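Local coordinates for protein methylxanthine N1-demethylase NdmA (Pseudomonas putida, PDB 6ICN) that catalyses the NADH-dependent N1-demethylation of caffeine to theobromine and formaldehyde, as a Rieske oxygenase with a [2Fe-2S] cluster and a non-heme iron centre, at residues F34-C39 and V57-E62; T178-W183 and M247-N252; E135-L140 and T152-F157. All blocks are in the same frame, centred on the assembly; numbering follows the deposited sequence.

Contact 1. Residues F34-C39 and V57-E62; sequences FWHPVC and VKLLNE
The imidazole of H36 meets two leucine methyls at an oblique slant, L59 CD1 and L60 CD1. L59 CD1 is 3.6 Å from H36 CB and also touches CG and CD2; L60 CD1 takes the far end, 4.1 Å from H36 NE2. With CG anti to the carbonyl carbon (chi1 -58°), the ring lies where both methyls can reach it, crossing each leucine side chain at about a right angle. NE2 also has a polar partner beyond the two segments, the carbonyl O of L31. Replacing H36 by alanine removes the ring, which is likely to open a gap beside L59 CD1 and L60 CD1 and leave L31 O without its imidazole mate. Further along, V38 sits between V57 and L59: V38 CB is 4.0 Å from V57 CG2, and V38 CG1 is 4.1 Å from L59 CD2. C39 CB adds a looser touch on V57 CG1. The strands run antiparallel at 158°, their axes 7.3 Å apart at closest approach, too far for direct backbone pairing, and the side chains fill the interval. One water spans it, donating to V38 O and to K58 O, both at 3.0 Å. The two strands are the outermost of the six-stranded antiparallel sheet of the Rieske domain, so the contact brings its opposite margins together. A type I' turn from L59 to E62 leads from strand 55-59 into the next strand. The chemistry is that of a buried apolar seam in which a water links V38 O, which K279 NZ also reaches, to K58 O, while L31 O takes the histidine's NE2.

Contact 2. Residues T178-W183 and M247-N252; sequences TAERRW and MPFAIN
Helix 179-186 of the C-terminal oxygenase domain packs here against the turn that leads into strand 250-257 of the seven-stranded sheet. T178 is the N-cap: its OG1 accepts from R181 N at 3.2 Å. From that turn A179 CB stands over the centre of the F249 ring in a CH-pi contact, 3.4 Å from the centroid and 6° off the normal. P248 CG covers the other face toward the rim, so the phenyl is clamped between the helix and its own turn. E180 OE2 comes to the ring edge, 3.6 Å from F249 CZ, with the carboxylate nearly perpendicular to the ring; the acid is also paired with R28 through OE1. One turn on, W183 lays a face of its indole against I251 CD1, which is 3.8 Å from the centroid of the five-membered ring. The indole reaches the strand because its CG is anti to the backbone N (chi1 -170°). A water bridges the two segments, accepting from W183 NE1 at 2.8 Å and donating to A250 O at 2.6 Å. Y335 of helix 330-348 stacks on W183 and bonds to P248 O. The peptide bond before P248 is cis, within the link between antiparallel neighbours 239-246 and 250-257. This is a helix packed on a hairpin link and its following strand, in a Rieske oxygenase catalytic domain, the side chain of I251 about 7 Å from caffeine.

Contact 3. Residues E135-L140 and T152-F157; sequences EERYGL and TEIPYF
E135 begins the contact with its CB, which lies 3.9 Å from I154 CD1 while the carboxylate turns away. E136, facing the other side of the strand, uses OE1 to accept from G139 N at 2.8 Å and so braces the turn that follows. R137 then reaches across I154: its guanidinium lies with one face over the isoleucine, CD1 beneath its centre, and NH1 is 3.8 Å from I154 CB. A bend at chi3 (-62°) brings the group over the branched chain. At the guanidinium edge, in its plane, NH1 donates to a water 2.7 Å away, which also bonds with Y138 OH and donates to I154 O. Y138 is the centre of the aromatic part. F157 CB stands over the middle of its ring, 3.5 Å from the centroid, and R137 CG lies over the opposite face, so the phenol is sandwiched between the other segment and its own neighbour. The F157 ring follows as the edge of an edge-to-face pair, with planes at 85° and centroids 5.4 Å apart. Y138 OH receives a weak bond from F157 N at 3.3 Å, with P155 O near the ring plane at its edge. Y138 and G139 form the middle of a type I' turn, R137 to L140, closed by backbone bonds at its ends. The contact thus combines apolar cover with a shared water: one water serves a cation, a phenol and a carbonyl, and the exposed arginine lays its flat group on I154 while its NH1 is satisfied by that water.

In the fold
Along the chain contact 1 comes first, then contact 3, then contact 2, each in series; their centres lie 13 to 15 Å apart. Contacts 1 and 3 share the six-stranded sheet of the Rieske domain, where strands 35-40 and 131-137 flank strand 140-144. Contact 2 belongs to the C-terminal oxygenase domain. All three touch one another: F34 of contact 1 packs on P248 of contact 2, W35 lies against I154 of contact 3, and P155 meets A250. Segment 152-157, in the connection to strand 166-175, therefore runs between both domains. Where the contacts meet, the Rieske domain abuts the domain holding caffeine and the cobalt ion.

Contact 1. Residues F34-C39 and V57-E62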
loop_
_atom_site.group_PDB
_atom_site.type_symbol
_atom_site.label_atom_id
_atom_site.label_comp_id
_atom_site.label_asym_id
_atom_site.label_seq_id
_atom_site.Cartn_x
_atom_site.Cartn_y
_atom_site.Cartn_z
ATOM N N PHE A 34 14.672 0.494 -39.081
ATOM C CA PHE A 34 13.344 -0.063 -39.300
ATOM C C PHE A 34 12.272 0.828 -38.682
ATOM O O PHE A 34 12.542 1.650 -37.801
ATOM C CB PHE A 34 13.236 -1.462 -38.697
ATOM C CG PHE A 34 14.096 -2.483 -39.386
ATOM C CD1 PHE A 34 13.690 -3.030 -40.598
ATOM C CD2 PHE A 34 15.283 -2.910 -38.804
ATOM C CE1 PHE A 34 14.482 -3.979 -41.249
ATOM C CE2 PHE A 34 16.077 -3.859 -39.442
ATOM C CZ PHE A 34 15.659 -4.392 -40.658
ATOM N N TRP A 35 11.054 0.666 -39.183
ATOM C CA TRP A 35 9.870 1.232 -38.537
ATOM C C TRP A 35 9.481 0.387 -37.333
ATOM O O TRP A 35 9.339 -0.835 -37.445
ATOM C CB TRP A 35 8.698 1.282 -39.519
ATOM C CG TRP A 35 8.906 2.229 -40.682
ATOM C CD1 TRP A 35 9.554 1.958 -41.867
ATOM C CD2 TRP A 35 8.461 3.591 -40.772
ATOM N NE1 TRP A 35 9.541 3.077 -42.677
ATOM C CE2 TRP A 35 8.874 4.086 -42.030
ATOM C CE3 TRP A 35 7.754 4.438 -39.912
ATOM C CZ2 TRP A 35 8.591 5.386 -42.450
ATOM C CZ3 TRP A 35 7.481 5.733 -40.330
ATOM C CH2 TRP A 35 7.885 6.187 -41.595
ATOM N N HIS A 36 9.250 1.044 -36.197
ATOM C CA HIS A 36 8.771 0.359 -35.008
ATOM C C HIS A 36 7.519 1.051 -34.488
ATOM O O HIS A 36 7.459 2.281 -34.480
ATOM C CB HIS A 36 9.831 0.361 -33.898
ATOM C CG HIS A 36 11.137 -0.264 -34.300
ATOM N ND1 HIS A 36 11.312 -1.631 -34.384
ATOM C CD2 HIS A 36 12.328 0.293 -34.615
ATOM C CE1 HIS A 36 12.556 -1.886 -34.761
ATOM N NE2 HIS A 36 13.196 -0.736 -34.906
ATOM N N PRO A 37 6.543 0.291 -33.989
ATOM C CA PRO A 37 5.363 0.913 -33.371
ATOM C C PRO A 37 5.742 1.434 -31.998
ATOM O O PRO A 37 6.518 0.807 -31.271
ATOM C CB PRO A 37 4.369 -0.250 -33.264
ATOM C CG PRO A 37 5.284 -1.464 -33.025
ATOM C CD PRO A 37 6.568 -1.176 -33.803
ATOM N N VAL A 38 5.190 2.585 -31.630
ATOM C CA VAL A 38 5.501 3.152 -30.324
ATOM C C VAL A 38 4.275 3.326 -29.451
ATOM O O VAL A 38 4.420 3.370 -28.216
ATOM C CB VAL A 38 6.260 4.487 -30.450
ATOM C CG1 VAL A 38 7.626 4.232 -31.117
ATOM C CG2 VAL A 38 5.437 5.546 -31.232
ATOM N N CYS A 39 3.088 3.390 -30.030
ATOM C CA CYS A 39 1.861 3.547 -29.263
ATOM C C CYS A 39 0.697 3.266 -30.191
ATOM O O CYS A 39 0.859 3.241 -31.415
ATOM C CB CYS A 39 1.756 4.955 -28.662
ATOM S SG CYS A 39 1.591 6.315 -29.875
ATOM N N VAL A 57 7.027 8.811 -25.608
ATOM C CA VAL A 57 7.290 7.415 -25.936
ATOM C C VAL A 57 8.798 7.205 -25.918
ATOM O O VAL A 57 9.584 8.156 -25.946
ATOM C CB VAL A 57 6.713 6.995 -27.300
ATOM C CG1 VAL A 57 5.195 7.251 -27.333
ATOM C CG2 VAL A 57 7.411 7.758 -28.435
ATOM N N LYS A 58 9.198 5.934 -25.837
ATOM C CA LYS A 58 10.608 5.553 -25.812
ATOM C C LYS A 58 10.833 4.426 -26.800
ATOM O O LYS A 58 10.057 3.466 -26.847
ATOM C CB LYS A 58 11.063 5.118 -24.404
ATOM C CG LYS A 58 12.539 4.730 -24.358
ATOM C CD LYS A 58 12.960 4.282 -22.950
ATOM C CE LYS A 58 13.275 5.458 -22.060
ATOM N NZ LYS A 58 13.726 4.985 -20.717
ATOM N N LEU A 59 11.892 4.558 -27.594
ATOM C CA LEU A 59 12.184 3.615 -28.665
ATOM C C LEU A 59 13.690 3.477 -28.745
ATOM O O LEU A 59 14.383 4.486 -28.911
ATOM C CB LEU A 59 11.604 4.115 -29.995
ATOM C CG LEU A 59 12.093 3.357 -31.223
ATOM C CD1 LEU A 59 11.644 1.909 -31.150
ATOM C CD2 LEU A 59 11.511 4.017 -32.476
ATOM N N LEU A 60 14.193 2.248 -28.582
ATOM C CA LEU A 60 15.642 1.987 -28.620
ATOM C C LEU A 60 16.406 2.968 -27.731
ATOM O O LEU A 60 17.436 3.524 -28.128
ATOM C CB LEU A 60 16.161 2.030 -30.061
ATOM C CG LEU A 60 15.550 0.936 -30.933
ATOM C CD1 LEU A 60 15.764 1.202 -32.437
ATOM C CD2 LEU A 60 16.116 -0.421 -30.543
ATOM N N ASN A 61 15.863 3.215 -26.531
ATOM C CA ASN A 61 16.408 4.104 -25.504
ATOM C C ASN A 61 16.392 5.585 -25.876
ATOM O O ASN A 61 16.992 6.394 -25.156
ATOM C CB ASN A 61 17.835 3.702 -25.105
ATOM C CG ASN A 61 18.076 3.820 -23.603
ATOM O OD1 ASN A 61 17.153 3.682 -22.791
ATOM N ND2 ASN A 61 19.321 4.096 -23.228
ATOM N N GLU A 62 15.713 5.974 -26.956
ATOM C CA GLU A 62 15.513 7.378 -27.286
ATOM C C GLU A 62 14.213 7.880 -26.666
ATOM O O GLU A 62 13.172 7.236 -26.818
ATOM C CB GLU A 62 15.438 7.560 -28.805
ATOM C CG GLU A 62 16.700 7.156 -29.525
ATOM C CD GLU A 62 17.631 8.331 -29.736
ATOM O OE1 GLU A 62 17.535 9.325 -28.979
ATOM O OE2 GLU A 62 18.443 8.269 -30.680
HETATM O O HOH W 1 7.077 3.277 -26.737
#

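Contact 2. Residues T178-W183 and M247-N252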
loop_
_atom_site.group_PDB
_atom_site.type_symbol
_atom_site.label_atom_id
_atom_site.label_comp_id
_atom_site.label_asym_id
_atom_site.label_seq_id
_atom_site.Cartn_x
_atom_site.Cartn_y
_atom_site.Cartn_z
ATOM N N THR A 178 13.353 -8.970 -24.373
ATOM C CA THR A 178 13.719 -8.282 -25.603
ATOM C C THR A 178 12.778 -8.631 -26.753
ATOM O O THR A 178 12.063 -9.640 -26.746
ATOM C CB THR A 178 15.145 -8.633 -26.004
ATOM O OG1 THR A 178 15.219 -10.040 -26.306
ATOM C CG2 THR A 178 16.115 -8.266 -24.890
ATOM N N ALA A 179 12.814 -7.779 -27.787
ATOM C CA ALA A 179 11.962 -8.006 -28.948
ATOM C C ALA A 179 12.354 -9.282 -29.686
ATOM O O ALA A 179 11.486 -9.995 -30.184
ATOM C CB ALA A 179 12.019 -6.798 -29.881
ATOM N N GLU A 180 13.650 -9.595 -29.742
ATOM C CA GLU A 180 14.087 -10.857 -30.341
ATOM C C GLU A 180 13.526 -12.067 -29.587
ATOM O O GLU A 180 13.019 -13.014 -30.202
ATOM C CB GLU A 180 15.622 -10.907 -30.384
ATOM C CG GLU A 180 16.273 -9.846 -31.286
ATOM C CD GLU A 180 16.526 -8.483 -30.594
ATOM O OE1 GLU A 180 16.126 -8.268 -29.408
ATOM O OE2 GLU A 180 17.149 -7.601 -31.242
ATOM N N ARG A 181 13.603 -12.060 -28.245
ATOM C CA ARG A 181 13.068 -13.201 -27.509
ATOM C C ARG A 181 11.551 -13.280 -27.640
ATOM O O ARG A 181 10.983 -14.378 -27.680
ATOM C CB ARG A 181 13.504 -13.125 -26.036
ATOM C CG ARG A 181 15.026 -13.274 -25.871
ATOM C CD ARG A 181 15.294 -14.343 -24.883
ATOM N NE ARG A 181 16.654 -14.418 -24.358
ATOM C CZ ARG A 181 17.433 -15.493 -24.501
ATOM N NH1 ARG A 181 17.003 -16.528 -25.212
ATOM N NH2 ARG A 181 18.629 -15.526 -23.933
ATOM N N ARG A 182 10.878 -12.123 -27.738
ATOM C CA ARG A 182 9.432 -12.132 -27.918
ATOM C C ARG A 182 9.055 -12.717 -29.273
ATOM O O ARG A 182 8.128 -13.529 -29.370
ATOM C CB ARG A 182 8.880 -10.708 -27.756
ATOM C CG ARG A 182 7.420 -10.674 -27.309
ATOM C CD ARG A 182 6.458 -10.791 -28.486
ATOM N NE ARG A 182 5.127 -11.178 -28.006
ATOM C CZ ARG A 182 4.760 -12.424 -27.719
ATOM N NH1 ARG A 182 5.629 -13.433 -27.884
ATOM N NH2 ARG A 182 3.526 -12.675 -27.268
ATOM N N TRP A 183 9.776 -12.320 -30.328
ATOM C CA TRP A 183 9.517 -12.855 -31.659
ATOM C C TRP A 183 9.665 -14.374 -31.662
ATOM O O TRP A 183 8.786 -15.103 -32.142
ATOM C CB TRP A 183 10.476 -12.212 -32.668
ATOM C CG TRP A 183 10.148 -12.497 -34.133
ATOM C CD1 TRP A 183 9.507 -11.654 -34.997
ATOM C CD2 TRP A 183 10.467 -13.686 -34.892
ATOM N NE1 TRP A 183 9.396 -12.245 -36.248
ATOM C CE2 TRP A 183 9.984 -13.484 -36.208
ATOM C CE3 TRP A 183 11.127 -14.880 -34.594
ATOM C CZ2 TRP A 183 10.107 -14.451 -37.214
ATOM C CZ3 TRP A 183 11.260 -15.849 -35.603
ATOM C CH2 TRP A 183 10.754 -15.621 -36.899
ATOM N N MET A 247 10.471 -8.386 -41.213
ATOM C CA MET A 247 11.654 -8.301 -40.346
ATOM C C MET A 247 11.831 -6.889 -39.845
ATOM O O MET A 247 11.622 -5.940 -40.606
ATOM C CB MET A 247 12.919 -8.773 -41.080
ATOM C CG MET A 247 12.855 -10.252 -41.441
ATOM S SD MET A 247 13.002 -11.297 -39.953
ATOM C CE MET A 247 14.710 -11.053 -39.577
ATOM N N PRO A 248 12.256 -6.728 -38.584
ATOM C CA PRO A 248 12.685 -7.772 -37.639
ATOM C C PRO A 248 11.662 -8.274 -36.626
ATOM O O PRO A 248 11.888 -9.347 -36.079
ATOM C CB PRO A 248 13.816 -7.094 -36.876
ATOM C CG PRO A 248 13.440 -5.637 -36.874
ATOM C CD PRO A 248 12.675 -5.382 -38.147
ATOM N N PHE A 249 10.594 -7.530 -36.320
ATOM C CA PHE A 249 9.824 -7.864 -35.122
ATOM C C PHE A 249 8.327 -8.035 -35.329
ATOM O O PHE A 249 7.607 -8.250 -34.344
ATOM C CB PHE A 249 10.047 -6.797 -34.036
ATOM C CG PHE A 249 11.476 -6.668 -33.589
ATOM C CD1 PHE A 249 12.253 -7.797 -33.319
ATOM C CD2 PHE A 249 12.042 -5.418 -33.433
ATOM C CE1 PHE A 249 13.583 -7.662 -32.927
ATOM C CE2 PHE A 249 13.371 -5.267 -33.032
ATOM C CZ PHE A 249 14.147 -6.409 -32.780
ATOM N N ALA A 250 7.823 -7.933 -36.547
ATOM C CA ALA A 250 6.384 -8.003 -36.777
ATOM C C ALA A 250 6.000 -9.372 -37.312
ATOM O O ALA A 250 6.669 -9.901 -38.202
ATOM C CB ALA A 250 5.936 -6.919 -37.752
ATOM N N ILE A 251 4.920 -9.941 -36.777
ATOM C CA ILE A 251 4.417 -11.240 -37.213
ATOM C C ILE A 251 2.953 -11.120 -37.612
ATOM O O ILE A 251 2.110 -10.719 -36.799
ATOM C CB ILE A 251 4.585 -12.316 -36.131
ATOM C CG1 ILE A 251 6.068 -12.490 -35.782
ATOM C CG2 ILE A 251 3.951 -13.640 -36.565
ATOM C CD1 ILE A 251 6.256 -13.123 -34.427
ATOM N N ASN A 252 2.640 -11.499 -38.856
ATOM C CA ASN A 252 1.268 -11.603 -39.335
ATOM C C ASN A 252 0.951 -13.085 -39.478
ATOM O O ASN A 252 1.554 -13.777 -40.311
ATOM C CB ASN A 252 1.093 -10.861 -40.661
ATOM C CG ASN A 252 -0.360 -10.813 -41.115
ATOM O OD1 ASN A 252 -1.090 -9.872 -40.789
ATOM N ND2 ASN A 252 -0.784 -11.819 -41.873
HETATM O O HOH W 2 8.625 -9.365 -31.375
HETATM O O HOH W 3 9.207 -10.425 -38.389
#

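Contact 3. Residues E135-L140 and T152-F157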
loop_
_atom_site.group_PDB
_atom_site.type_symbol
_atom_site.label_atom_id
_atom_site.label_comp_id
_atom_site.label_asym_id
_atom_site.label_seq_id
_atom_site.Cartn_x
_atom_site.Cartn_y
_atom_site.Cartn_z
ATOM N N GLU A 135 4.437 7.816 -38.877
ATOM C CA GLU A 135 3.210 7.547 -39.622
ATOM C C GLU A 135 2.246 6.706 -38.799
ATOM O O GLU A 135 2.662 5.815 -38.044
ATOM C CB GLU A 135 3.462 6.772 -40.929
ATOM C CG GLU A 135 4.347 7.488 -41.911
ATOM C CD GLU A 135 3.617 8.600 -42.634
ATOM O OE1 GLU A 135 2.365 8.530 -42.736
ATOM O OE2 GLU A 135 4.298 9.541 -43.094
ATOM N N GLU A 136 0.952 6.961 -38.990
ATOM C CA GLU A 136 -0.088 6.056 -38.518
ATOM C C GLU A 136 -0.358 4.978 -39.560
ATOM O O GLU A 136 -0.419 5.255 -40.766
ATOM C CB GLU A 136 -1.388 6.810 -38.207
ATOM C CG GLU A 136 -2.538 5.915 -37.700
ATOM C CD GLU A 136 -3.326 5.189 -38.813
ATOM O OE1 GLU A 136 -3.773 4.039 -38.607
ATOM O OE2 GLU A 136 -3.526 5.772 -39.902
ATOM N N ARG A 137 -0.498 3.742 -39.091
ATOM C CA ARG A 137 -0.968 2.648 -39.930
ATOM C C ARG A 137 -1.566 1.580 -39.026
ATOM O O ARG A 137 -0.985 1.251 -37.985
ATOM C CB ARG A 137 0.157 2.058 -40.806
ATOM C CG ARG A 137 -0.409 1.193 -41.949
ATOM C CD ARG A 137 0.597 0.925 -43.082
ATOM N NE ARG A 137 1.041 2.147 -43.753
ATOM C CZ ARG A 137 2.005 2.177 -44.669
ATOM N NH1 ARG A 137 2.601 1.050 -45.034
ATOM N NH2 ARG A 137 2.369 3.325 -45.222
ATOM N N TYR A 138 -2.732 1.063 -39.414
ATOM C CA TYR A 138 -3.431 -0.004 -38.689
ATOM C C TYR A 138 -3.874 0.416 -37.302
ATOM O O TYR A 138 -4.189 -0.445 -36.476
ATOM C CB TYR A 138 -2.581 -1.276 -38.549
ATOM C CG TYR A 138 -1.835 -1.675 -39.793
ATOM C CD1 TYR A 138 -2.481 -1.745 -41.024
ATOM C CD2 TYR A 138 -0.480 -1.976 -39.734
ATOM C CE1 TYR A 138 -1.795 -2.128 -42.170
ATOM C CE2 TYR A 138 0.214 -2.359 -40.878
ATOM C CZ TYR A 138 -0.451 -2.418 -42.087
ATOM O OH TYR A 138 0.217 -2.799 -43.225
ATOM N N GLY A 139 -3.927 1.718 -37.008
ATOM C CA GLY A 139 -4.293 2.129 -35.665
ATOM C C GLY A 139 -3.125 2.221 -34.704
ATOM O O GLY A 139 -3.337 2.442 -33.496
ATOM N N LEU A 140 -1.908 2.030 -35.191
ATOM C CA LEU A 140 -0.701 2.253 -34.411
ATOM C C LEU A 140 0.069 3.431 -34.990
ATOM O O LEU A 140 -0.077 3.784 -36.165
ATOM C CB LEU A 140 0.198 1.007 -34.403
ATOM C CG LEU A 140 -0.440 -0.349 -34.048
ATOM C CD1 LEU A 140 0.587 -1.489 -34.069
ATOM C CD2 LEU A 140 -1.163 -0.306 -32.717
ATOM N N THR A 152 13.353 0.584 -45.942
ATOM C CA THR A 152 12.480 -0.180 -45.065
ATOM C C THR A 152 11.080 0.413 -45.102
ATOM O O THR A 152 10.905 1.607 -45.378
ATOM C CB THR A 152 13.011 -0.173 -43.628
ATOM O OG1 THR A 152 13.106 1.182 -43.174
ATOM C CG2 THR A 152 14.404 -0.821 -43.581
ATOM N N GLU A 153 10.081 -0.422 -44.826
ATOM C CA GLU A 153 8.697 0.010 -44.843
ATOM C C GLU A 153 7.982 -0.506 -43.606
ATOM O O GLU A 153 8.469 -1.397 -42.907
ATOM C CB GLU A 153 7.955 -0.473 -46.088
ATOM C CG GLU A 153 8.362 0.299 -47.327
ATOM C CD GLU A 153 7.508 -0.027 -48.531
ATOM O OE1 GLU A 153 7.334 0.875 -49.381
ATOM O OE2 GLU A 153 7.022 -1.180 -48.628
ATOM N N ILE A 154 6.814 0.075 -43.359
ATOM C CA ILE A 154 6.005 -0.375 -42.221
ATOM C C ILE A 154 5.558 -1.813 -42.453
ATOM O O ILE A 154 5.146 -2.172 -43.580
ATOM C CB ILE A 154 4.801 0.564 -42.007
ATOM C CG1 ILE A 154 5.322 1.914 -41.512
ATOM C CG2 ILE A 154 3.782 -0.047 -41.038
ATOM C CD1 ILE A 154 4.288 3.041 -41.501
ATOM N N PRO A 155 5.623 -2.678 -41.432
ATOM C CA PRO A 155 5.211 -4.084 -41.568
ATOM C C PRO A 155 3.842 -4.329 -42.179
ATOM O O PRO A 155 2.944 -3.482 -42.123
ATOM C CB PRO A 155 5.244 -4.572 -40.112
ATOM C CG PRO A 155 6.361 -3.792 -39.511
ATOM C CD PRO A 155 6.292 -2.424 -40.143
ATOM N N TYR A 156 3.682 -5.522 -42.749
ATOM C CA TYR A 156 2.466 -5.931 -43.432
ATOM C C TYR A 156 1.474 -6.563 -42.455
ATOM O O TYR A 156 1.814 -7.500 -41.728
ATOM C CB TYR A 156 2.835 -6.916 -44.543
ATOM C CG TYR A 156 1.693 -7.694 -45.163
ATOM C CD1 TYR A 156 0.797 -7.085 -46.028
ATOM C CD2 TYR A 156 1.541 -9.056 -44.910
ATOM C CE1 TYR A 156 -0.242 -7.812 -46.609
ATOM C CE2 TYR A 156 0.517 -9.797 -45.498
ATOM C CZ TYR A 156 -0.374 -9.163 -46.344
ATOM O OH TYR A 156 -1.392 -9.903 -46.917
ATOM N N PHE A 157 0.243 -6.055 -42.468
ATOM C CA PHE A 157 -0.905 -6.624 -41.768
ATOM C C PHE A 157 -1.928 -7.038 -42.822
ATOM O O PHE A 157 -2.474 -6.180 -43.523
ATOM C CB PHE A 157 -1.480 -5.573 -40.806
ATOM C CG PHE A 157 -2.709 -6.001 -40.040
ATOM C CD1 PHE A 157 -2.928 -7.327 -39.688
ATOM C CD2 PHE A 157 -3.628 -5.042 -39.627
ATOM C CE1 PHE A 157 -4.066 -7.709 -38.949
ATOM C CE2 PHE A 157 -4.758 -5.408 -38.880
ATOM C CZ PHE A 157 -4.983 -6.736 -38.549
HETATM O O HOH W 4 2.373 -1.584 -44.380
#